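Local atomic coordinates of trans-4-hydroxy-L-proline dehydratase (Clostridioides difficile 70-100-2010, PDB entry 6VXC), a protein that catalyses the radical-based dehydration of trans-4-hydroxy-L-proline to (S)-1-pyrroline-5-carboxylate in the anaerobic breakdown of hydroxyproline. Residues Ser380-Asp385 and Lys408-Ala413; Cys414-Arg418 and Leu738-Ala742; Trp421-Ala425 and Arg782-Ser787; Asp699-Pro703 and Thr805-Phe809. All blocks are in the same frame, centred on the assembly; numbering follows the deposited sequence.

Interaction 1: Ser380-Asp385 and Lys408-Ala413; sequences SYIILD and KFLKRA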
# COMPACT_ATOMS: atom_id res chain seq x y z
N SER A 380 22.37 -0.01 -5.90
CA SER A 380 21.25 0.55 -6.65
C SER A 380 21.16 -0.05 -8.04
O SER A 380 20.07 -0.39 -8.52
CB SER A 380 21.36 2.08 -6.76
OG SER A 380 21.70 2.70 -5.54
N TYR A 381 22.30 -0.15 -8.72
CA TYR A 381 22.30 -0.71 -10.06
C TYR A 381 22.05 -2.21 -10.04
O TYR A 381 21.41 -2.73 -10.95
CB TYR A 381 23.61 -0.37 -10.77
CG TYR A 381 23.64 1.05 -11.26
CD1 TYR A 381 22.85 1.44 -12.34
CD2 TYR A 381 24.44 2.01 -10.64
CE1 TYR A 381 22.86 2.74 -12.81
CE2 TYR A 381 24.45 3.32 -11.10
CZ TYR A 381 23.66 3.68 -12.19
OH TYR A 381 23.68 4.97 -12.65
N ILE A 382 22.53 -2.91 -9.00
CA ILE A 382 22.21 -4.32 -8.86
C ILE A 382 20.70 -4.52 -8.72
O ILE A 382 20.12 -5.40 -9.36
CB ILE A 382 22.99 -4.94 -7.68
CG1 ILE A 382 24.51 -4.84 -7.89
CG2 ILE A 382 22.64 -6.40 -7.54
CD1 ILE A 382 25.33 -5.27 -6.66
N ILE A 383 20.04 -3.69 -7.90
CA ILE A 383 18.58 -3.82 -7.73
C ILE A 383 17.86 -3.61 -9.06
O ILE A 383 16.94 -4.36 -9.40
CB ILE A 383 18.09 -2.84 -6.65
CG1 ILE A 383 18.61 -3.28 -5.28
CG2 ILE A 383 16.55 -2.72 -6.69
CD1 ILE A 383 18.45 -2.25 -4.17
N LEU A 384 18.26 -2.60 -9.83
CA LEU A 384 17.66 -2.41 -11.15
C LEU A 384 17.86 -3.64 -12.04
O LEU A 384 16.93 -4.07 -12.73
CB LEU A 384 18.21 -1.15 -11.82
CG LEU A 384 17.83 0.21 -11.23
CD1 LEU A 384 18.22 1.32 -12.19
CD2 LEU A 384 16.33 0.28 -10.91
N ASP A 385 19.05 -4.24 -12.00
CA ASP A 385 19.28 -5.46 -12.77
C ASP A 385 18.38 -6.61 -12.31
O ASP A 385 17.86 -7.36 -13.14
CB ASP A 385 20.75 -5.90 -12.70
CG ASP A 385 21.68 -5.02 -13.51
OD1 ASP A 385 21.20 -4.31 -14.43
OD2 ASP A 385 22.89 -5.04 -13.24
N LYS A 408 22.29 8.73 -15.91
CA LYS A 408 22.40 7.32 -16.28
C LYS A 408 21.45 6.46 -15.46
O LYS A 408 20.85 5.51 -15.98
CB LYS A 408 23.84 6.85 -16.08
CG LYS A 408 24.03 5.35 -16.29
CD LYS A 408 25.50 4.91 -16.08
CE LYS A 408 25.64 3.40 -16.15
NZ LYS A 408 26.98 2.96 -15.70
N PHE A 409 21.31 6.75 -14.16
CA PHE A 409 20.41 5.97 -13.33
C PHE A 409 18.96 6.16 -13.77
O PHE A 409 18.22 5.19 -13.94
CB PHE A 409 20.59 6.35 -11.86
CG PHE A 409 19.69 5.58 -10.91
CD1 PHE A 409 20.05 4.31 -10.48
CD2 PHE A 409 18.50 6.13 -10.45
CE1 PHE A 409 19.23 3.61 -9.60
CE2 PHE A 409 17.67 5.41 -9.58
CZ PHE A 409 18.05 4.14 -9.15
N LEU A 410 18.55 7.41 -13.98
CA LEU A 410 17.19 7.66 -14.44
C LEU A 410 16.91 6.94 -15.75
O LEU A 410 15.84 6.33 -15.92
CB LEU A 410 16.97 9.17 -14.58
CG LEU A 410 15.68 9.61 -15.28
CD1 LEU A 410 14.43 9.09 -14.56
CD2 LEU A 410 15.65 11.14 -15.45
N LYS A 411 17.85 6.99 -16.70
CA LYS A 411 17.59 6.39 -18.01
C LYS A 411 17.50 4.87 -17.92
O LYS A 411 16.70 4.25 -18.62
CB LYS A 411 18.65 6.82 -19.02
CG LYS A 411 18.47 8.29 -19.46
CD LYS A 411 19.48 8.71 -20.53
CE LYS A 411 19.23 7.99 -21.85
NZ LYS A 411 20.07 8.58 -22.94
N ARG A 412 18.31 4.25 -17.06
CA ARG A 412 18.19 2.82 -16.83
C ARG A 412 16.80 2.47 -16.28
O ARG A 412 16.21 1.46 -16.67
CB ARG A 412 19.29 2.35 -15.89
CG ARG A 412 19.22 0.89 -15.53
CD ARG A 412 19.66 -0.00 -16.68
NE ARG A 412 19.72 -1.39 -16.25
CZ ARG A 412 18.87 -2.33 -16.64
NH1 ARG A 412 17.91 -2.01 -17.49
NH2 ARG A 412 18.98 -3.57 -16.19
N ALA A 413 16.29 3.29 -15.35
CA ALA A 413 14.93 3.09 -14.86
C ALA A 413 13.91 3.25 -15.98
O ALA A 413 12.97 2.46 -16.10
CB ALA A 413 14.63 4.06 -13.71
O HOH W 1 21.41 -1.30 -13.70
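Tyr381 faces Phe409 and Leu384 faces Ala413 across two neighbouring helices, whose axes here run almost parallel at 11° and come no closer than 11.0 Å. That spacing is filled by side chains. Phe409 turns an edge to one face of the Tyr381 ring, an edge-to-face pair with centroids 5.7 Å apart and planes at 77°; Phe409 CD1 lies off centre, toward the rim. Over the other face the extended Lys408 chain carries NZ to 5.2 Å from the Tyr381 ring centroid, at most a weak cation-pi attraction. Deeper in, Leu384 CD1 wedges between Phe409 CE1, 3.6 Å away, and Arg412 CG, at 3.5 Å from the same methyl. Ser380 CB closes on Phe409 CE1 too, while Ser380 OG is bonded to Asp306.

Both helices belong to beta-alpha-beta crossovers: helix 378-390 joins the parallel strands 362-366 and 396-401, whereas helix 407-418 leads on to strand 426-428. Leu384 and Phe409 rest together on Val399 of the middle strand.

Arg412 bends at chi2 (74°) and brings NH2 to Asp385 OD1 at 2.9 Å. This salt bridge is nearly straight and lies in the guanidinium plane. A water takes the NE hydrogen of Arg412 and donates to Asp385 OD1 and to Tyr381 O, fixing the guanidinium at a second point. Since Arg324 pairs with Asp385 OD2 and Asp388 with Arg412 NH2, the charges form a network that probably keeps the Asp385 carboxylate ionised.

Interaction 2: Cys414-Arg418 and Leu738-Ala742; sequences CEISR and LDNMA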
# COMPACT_ATOMS: atom_id res chain seq x y z
N CYS A 414 14.09 4.27 -16.83
CA CYS A 414 13.18 4.41 -17.96
C CYS A 414 13.28 3.23 -18.93
O CYS A 414 12.27 2.83 -19.51
CB CYS A 414 13.44 5.72 -18.70
SG CYS A 414 13.00 7.18 -17.76
N GLU A 415 14.48 2.68 -19.12
CA GLU A 415 14.61 1.48 -19.95
C GLU A 415 13.70 0.37 -19.47
O GLU A 415 13.06 -0.31 -20.27
CB GLU A 415 16.04 0.95 -19.94
CG GLU A 415 17.02 1.61 -20.84
CD GLU A 415 18.36 0.90 -20.77
OE1 GLU A 415 18.36 -0.36 -20.68
OE2 GLU A 415 19.40 1.59 -20.78
N ILE A 416 13.66 0.16 -18.15
CA ILE A 416 12.84 -0.91 -17.62
C ILE A 416 11.36 -0.56 -17.75
O ILE A 416 10.55 -1.39 -18.18
CB ILE A 416 13.24 -1.21 -16.16
CG1 ILE A 416 14.73 -1.61 -16.09
CG2 ILE A 416 12.39 -2.31 -15.59
CD1 ILE A 416 15.34 -1.52 -14.67
N SER A 417 10.99 0.68 -17.40
CA SER A 417 9.59 1.10 -17.50
C SER A 417 9.07 0.93 -18.93
O SER A 417 7.95 0.44 -19.15
CB SER A 417 9.46 2.55 -17.03
OG SER A 417 8.14 3.07 -17.17
N ARG A 418 9.91 1.27 -19.91
CA ARG A 418 9.49 1.20 -21.30
C ARG A 418 9.17 -0.23 -21.72
O ARG A 418 8.44 -0.43 -22.68
CB ARG A 418 10.60 1.78 -22.18
CG ARG A 418 10.40 1.62 -23.66
CD ARG A 418 11.47 2.36 -24.46
NE ARG A 418 12.80 1.76 -24.38
CZ ARG A 418 13.83 2.15 -25.12
NH1 ARG A 418 15.01 1.57 -25.00
NH2 ARG A 418 13.67 3.13 -26.00
N LEU A 738 13.81 7.03 -24.91
CA LEU A 738 14.27 7.05 -23.52
C LEU A 738 14.41 8.48 -23.02
O LEU A 738 13.95 8.81 -21.92
CB LEU A 738 15.61 6.32 -23.38
CG LEU A 738 15.60 4.81 -23.42
CD1 LEU A 738 16.99 4.29 -23.07
CD2 LEU A 738 14.53 4.29 -22.47
N ASP A 739 15.03 9.34 -23.83
CA ASP A 739 15.23 10.72 -23.40
C ASP A 739 13.90 11.42 -23.20
O ASP A 739 13.74 12.20 -22.25
CB ASP A 739 16.08 11.48 -24.41
CG ASP A 739 17.53 11.03 -24.40
OD1 ASP A 739 17.96 10.46 -23.37
OD2 ASP A 739 18.23 11.27 -25.40
N ASN A 740 12.92 11.14 -24.05
CA ASN A 740 11.62 11.79 -23.89
C ASN A 740 10.96 11.37 -22.58
O ASN A 740 10.40 12.22 -21.88
CB ASN A 740 10.72 11.50 -25.09
CG ASN A 740 11.07 12.37 -26.30
OD1 ASN A 740 11.67 13.43 -26.16
ND2 ASN A 740 10.68 11.92 -27.49
N MET A 741 11.02 10.09 -22.23
CA MET A 741 10.50 9.65 -20.93
C MET A 741 11.25 10.32 -19.78
O MET A 741 10.64 10.89 -18.87
CB MET A 741 10.61 8.13 -20.82
CG MET A 741 9.75 7.38 -21.82
SD MET A 741 9.99 5.59 -21.79
CE MET A 741 9.54 5.17 -20.08
N ALA A 742 12.58 10.23 -19.81
CA ALA A 742 13.41 10.82 -18.77
C ALA A 742 13.13 12.31 -18.63
O ALA A 742 13.07 12.82 -17.51
CB ALA A 742 14.89 10.60 -19.11
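Leu738 CD2 sits over the centre of the Arg418 guanidinium, 3.5 Å from Arg418 CZ, so a methyl group covers one face of the charged plane. The other methyl reaches the aliphatic part of Glu415, where Leu738 CD1 meets Glu415 CG at 3.5 Å. Beside this pair Met741 lays its thioether against the helix: SD packs on Arg418 CB at 3.9 Å, and a bend at chi3 (60°) turns CE back to within 3.6 Å of Cys414 O and up to the Ser417 side chain. Cys414 SG is pressed against the backbone of the other helix, 3.7 Å from Ala742 N, with Met741 CB and Ala742 CB close by.

The two helices cross at 104°, their axes 9.9 Å apart. Helix 734-750 is the connection of a beta-alpha-beta crossover between the parallel strands 724-726 and 755-759, while 407-418 links 396-401 and 426-428, also parallel. The two sets meet antiparallel where 426-428 lies beside 755-759, consistent with the two half-barrels of the glycyl radical enzyme family.

Farther out, Arg418 bends at chi3 (70°) and its NH2 is held by the carbonyls of Val732, just before the helix that supplies Leu738, and Gly734, its first residue; these bonds fix the rotation of the guanidinium under the leucine. Phe758 of strand 755-759 backs both Met741 and Ser417, and Phe426 supports Cys414 from strand 426-428. A salt bridge from Lys411 to Asp739 adds a second link between the helices.

Interaction 3: Trp421-Ala425 and Arg782-Ser787; sequences WGQPA and RVAGYS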
# COMPACT_ATOMS: atom_id res chain seq x y z
N TRP A 421 5.74 -3.39 -18.26
CA TRP A 421 5.08 -4.09 -17.15
C TRP A 421 4.92 -3.21 -15.92
O TRP A 421 4.68 -3.73 -14.82
CB TRP A 421 5.79 -5.40 -16.80
CG TRP A 421 7.22 -5.33 -16.39
CD1 TRP A 421 8.29 -5.15 -17.22
CD2 TRP A 421 7.75 -5.49 -15.07
NE1 TRP A 421 9.45 -5.18 -16.49
CE2 TRP A 421 9.15 -5.38 -15.17
CE3 TRP A 421 7.18 -5.71 -13.81
CZ2 TRP A 421 10.00 -5.49 -14.06
CZ3 TRP A 421 8.02 -5.82 -12.70
CH2 TRP A 421 9.41 -5.71 -12.84
N GLY A 422 5.04 -1.91 -16.06
CA GLY A 422 4.66 -0.96 -15.04
C GLY A 422 5.76 -0.49 -14.10
O GLY A 422 5.89 0.70 -13.86
N GLN A 423 6.56 -1.43 -13.58
CA GLN A 423 7.66 -1.08 -12.68
C GLN A 423 8.84 -0.57 -13.51
O GLN A 423 8.99 -0.96 -14.66
CB GLN A 423 8.11 -2.30 -11.85
CG GLN A 423 7.04 -2.88 -10.94
CD GLN A 423 7.58 -3.93 -9.98
OE1 GLN A 423 8.80 -4.05 -9.79
NE2 GLN A 423 6.68 -4.68 -9.35
N PRO A 424 9.63 0.36 -12.96
CA PRO A 424 9.44 1.05 -11.68
C PRO A 424 8.57 2.29 -11.83
O PRO A 424 8.54 2.89 -12.91
CB PRO A 424 10.87 1.48 -11.31
CG PRO A 424 11.48 1.80 -12.68
CD PRO A 424 10.90 0.75 -13.62
N ALA A 425 7.88 2.67 -10.76
CA ALA A 425 7.34 4.01 -10.67
C ALA A 425 8.47 4.97 -10.26
O ALA A 425 9.50 4.55 -9.73
CB ALA A 425 6.20 4.08 -9.66
N ARG A 782 0.26 -1.87 -15.58
CA ARG A 782 0.23 -0.97 -14.43
C ARG A 782 -1.21 -0.61 -14.10
O ARG A 782 -1.95 -0.17 -14.97
CB ARG A 782 1.04 0.30 -14.71
CG ARG A 782 1.37 1.10 -13.46
CD ARG A 782 2.34 0.33 -12.55
NE ARG A 782 2.66 1.06 -11.35
CZ ARG A 782 3.56 0.68 -10.44
NH1 ARG A 782 3.78 1.43 -9.37
NH2 ARG A 782 4.24 -0.45 -10.60
N VAL A 783 -1.59 -0.81 -12.84
CA VAL A 783 -2.94 -0.50 -12.39
C VAL A 783 -2.91 0.87 -11.73
O VAL A 783 -3.14 1.87 -12.41
CB VAL A 783 -3.47 -1.61 -11.45
CG1 VAL A 783 -4.88 -1.30 -11.01
CG2 VAL A 783 -3.46 -2.93 -12.19
N ALA A 784 -2.59 0.95 -10.44
CA ALA A 784 -2.46 2.26 -9.80
C ALA A 784 -1.55 2.12 -8.58
O ALA A 784 -2.01 1.71 -7.52
CB ALA A 784 -3.82 2.83 -9.42
N GLY A 785 -0.28 2.46 -8.75
CA GLY A 785 0.68 2.27 -7.68
C GLY A 785 1.23 0.87 -7.56
O GLY A 785 1.97 0.60 -6.60
N TYR A 786 0.90 -0.01 -8.50
CA TYR A 786 1.40 -1.39 -8.54
C TYR A 786 1.10 -2.00 -9.90
O TYR A 786 0.22 -1.53 -10.63
CB TYR A 786 0.77 -2.26 -7.46
CG TYR A 786 -0.69 -2.58 -7.70
CD1 TYR A 786 -1.66 -1.60 -7.53
CD2 TYR A 786 -1.08 -3.85 -8.11
CE1 TYR A 786 -2.99 -1.89 -7.73
CE2 TYR A 786 -2.42 -4.15 -8.32
CZ TYR A 786 -3.36 -3.16 -8.13
OH TYR A 786 -4.69 -3.43 -8.34
N SER A 787 1.79 -3.08 -10.20
CA SER A 787 1.59 -3.85 -11.41
C SER A 787 0.92 -5.17 -11.07
O SER A 787 1.07 -5.70 -9.97
CB SER A 787 2.92 -4.12 -12.14
OG SER A 787 3.55 -2.90 -12.49
O HOH W 2 3.73 -4.48 -8.73
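Arg782, Ser787 and Gly422 carry this buried contact. The aliphatic part of Arg782 lies against the Gly422 backbone, CD coming within 3.6 Å of Gly422 CA, and there is no room for a side chain at Gly422 between Arg782 CD and Ser787 OG. A bend at chi2 (66°) then carries the guanidinium along the 421-425 loop: NH2 meets Gln423 CG at the edge of the plane, and Arg782 NH1 reaches Ala425 CB at 3.6 Å before bonding to Gln757.

Arg782 and Ser787 stand at the two feet of the finger loop characteristic of glycyl radical enzymes. Between them lies Gly785, where the radical is stored in the active enzyme, though no radical is present in this structure. The Arg782 side chain is about 7 Å from that of Cys454, probably the residue that becomes the thiyl radical.

Ser787 OG donates to Trp421 O at 2.7 Å, tilted 16° from the carbonyl plane. In turn, Arg782 NH2 donates to Ser787 OG at 3.2 Å. Within the loop, Tyr786 N lies over one guanidinium face and Val783 N bonds to Tyr786 O. A water accepts from Ser787 N and from Gln423 NE2; the same NE2 of Gln423 also bonds to Pro395 O.

Interaction 4: Asp699-Pro703 and Thr805-Phe809; sequences DTNGP and TEQTF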
# COMPACT_ATOMS: atom_id res chain seq x y z
N ASP A 699 -7.97 14.71 -21.39
CA ASP A 699 -6.73 15.36 -21.78
C ASP A 699 -6.52 15.17 -23.28
O ASP A 699 -6.32 14.05 -23.75
CB ASP A 699 -5.57 14.81 -20.97
CG ASP A 699 -5.44 13.29 -21.07
OD1 ASP A 699 -6.45 12.58 -20.92
OD2 ASP A 699 -4.32 12.80 -21.27
N THR A 700 -6.57 16.25 -24.04
CA THR A 700 -6.42 16.17 -25.49
C THR A 700 -5.25 17.00 -25.98
O THR A 700 -5.17 17.29 -27.18
CB THR A 700 -7.70 16.62 -26.20
OG1 THR A 700 -8.06 17.94 -25.75
CG2 THR A 700 -8.83 15.63 -25.95
N ASN A 701 -4.35 17.39 -25.09
CA ASN A 701 -3.27 18.29 -25.46
C ASN A 701 -1.88 17.72 -25.17
O ASN A 701 -0.90 18.46 -25.19
CB ASN A 701 -3.48 19.64 -24.76
CG ASN A 701 -4.56 20.47 -25.45
OD1 ASN A 701 -4.28 21.15 -26.42
ND2 ASN A 701 -5.79 20.40 -24.96
N GLY A 702 -1.77 16.42 -24.94
CA GLY A 702 -0.48 15.78 -24.79
C GLY A 702 -0.02 15.69 -23.34
O GLY A 702 -0.61 16.31 -22.45
N PRO A 703 1.07 14.96 -23.10
CA PRO A 703 1.48 14.69 -21.71
C PRO A 703 2.12 15.88 -21.01
O PRO A 703 2.10 15.94 -19.78
CB PRO A 703 2.47 13.53 -21.85
CG PRO A 703 3.03 13.72 -23.27
CD PRO A 703 1.90 14.25 -24.08
N THR A 805 -5.60 7.59 -21.69
CA THR A 805 -5.17 8.30 -22.89
C THR A 805 -3.83 7.77 -23.39
O THR A 805 -2.87 7.67 -22.63
CB THR A 805 -5.09 9.79 -22.60
OG1 THR A 805 -6.34 10.22 -22.07
CG2 THR A 805 -4.80 10.57 -23.90
N GLU A 806 -3.77 7.43 -24.68
CA GLU A 806 -2.50 6.98 -25.25
C GLU A 806 -1.72 8.21 -25.68
O GLU A 806 -2.07 8.88 -26.65
CB GLU A 806 -2.73 6.00 -26.41
CG GLU A 806 -1.43 5.34 -26.92
CD GLU A 806 -1.66 4.26 -27.99
OE1 GLU A 806 -1.48 3.06 -27.72
OE2 GLU A 806 -2.02 4.64 -29.12
N GLN A 807 -0.68 8.57 -24.92
CA GLN A 807 0.04 9.81 -25.18
C GLN A 807 1.09 9.63 -26.27
O GLN A 807 1.64 8.54 -26.47
CB GLN A 807 0.71 10.33 -23.91
CG GLN A 807 -0.26 10.54 -22.73
CD GLN A 807 -1.13 11.78 -22.87
OE1 GLN A 807 -1.46 12.22 -23.98
NE2 GLN A 807 -1.49 12.35 -21.74
N THR A 808 1.37 10.71 -26.97
CA THR A 808 2.51 10.80 -27.86
C THR A 808 3.39 11.98 -27.46
O THR A 808 2.93 12.93 -26.82
CB THR A 808 2.07 10.96 -29.33
OG1 THR A 808 1.34 12.17 -29.47
CG2 THR A 808 1.19 9.81 -29.77
N PHE A 809 4.67 11.89 -27.78
CA PHE A 809 5.55 13.04 -27.66
C PHE A 809 5.53 13.83 -28.98
O PHE A 809 5.64 15.06 -28.99
CB PHE A 809 6.97 12.63 -27.30
CG PHE A 809 7.10 12.04 -25.93
CD1 PHE A 809 6.92 12.84 -24.83
CD2 PHE A 809 7.45 10.72 -25.75
CE1 PHE A 809 7.05 12.33 -23.57
CE2 PHE A 809 7.59 10.20 -24.48
CZ PHE A 809 7.38 11.01 -23.38
OXT PHE A 809 5.42 13.24 -30.06
O HOH W 3 -3.49 14.21 -24.53
O HOH W 4 -8.03 11.73 -23.89
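The carboxylate of Asp699 and the side-chain amide of Gln807 stand almost square to each other, planes 85° apart, with OD2 of the aspartate 2.9 Å from NE2 of the glutamine. The other carboxylate oxygen, Asp699 OD1, takes a short hydrogen bond of 2.6 Å from Thr805 OG1, which arrives on the syn side and 24° out of the carboxylate plane. With chi1 at 55°, Asp699 CG sits between its own backbone N and carbonyl carbon, an arrangement that turns the carboxylate toward the C-terminal tail. The third flat group, the Phe809 ring, is met by Pro703 CG at 4.3 Å from Phe809 CE1 and stacks with Phe727.

Two waters fill in the polar links. One donates to Gln807 OE1 and accepts from Gly702 N, while the second donates to Thr805 OG1 and Asp699 O, so the threonine hydroxyl both gives and receives. The Pro703 ring lies alongside the Gln807 chain, the two pointing opposite ways, and Pro703 CD comes to 3.2 Å from Thr808 O.

Gly702 is the N-cap of helix 703-711, and the last residues of the chain lie across the start of that helix, with Gln807 also touching Val706. Elsewhere, Gln807 forms backbone hydrogen bonds with Arg726 and Ala728, and its NE2 bonds to Gln725, which joins the tail to strand 724-726.

Overall arrangement
From the N terminus, interaction 1 comes first, closing a short excursion through strand 396-401 and complete before the others open. Helix 407-418 then passes into interaction 2, and its following loop into interaction 3; both reach across more than 300 residues to the glycine radical region. Interaction 4 lies within that region, tying its early loop to the C terminus. Interactions 2, 3 and 4 all cross one another, their segments alternating along the chain. Interaction 2 touches each of the other three: Leu384 with Ile416, Ile416 with Pro424, and Asn740 with Phe809. Together they knit helices flanking the central strands to the glycyl radical loop and the C-terminal tail.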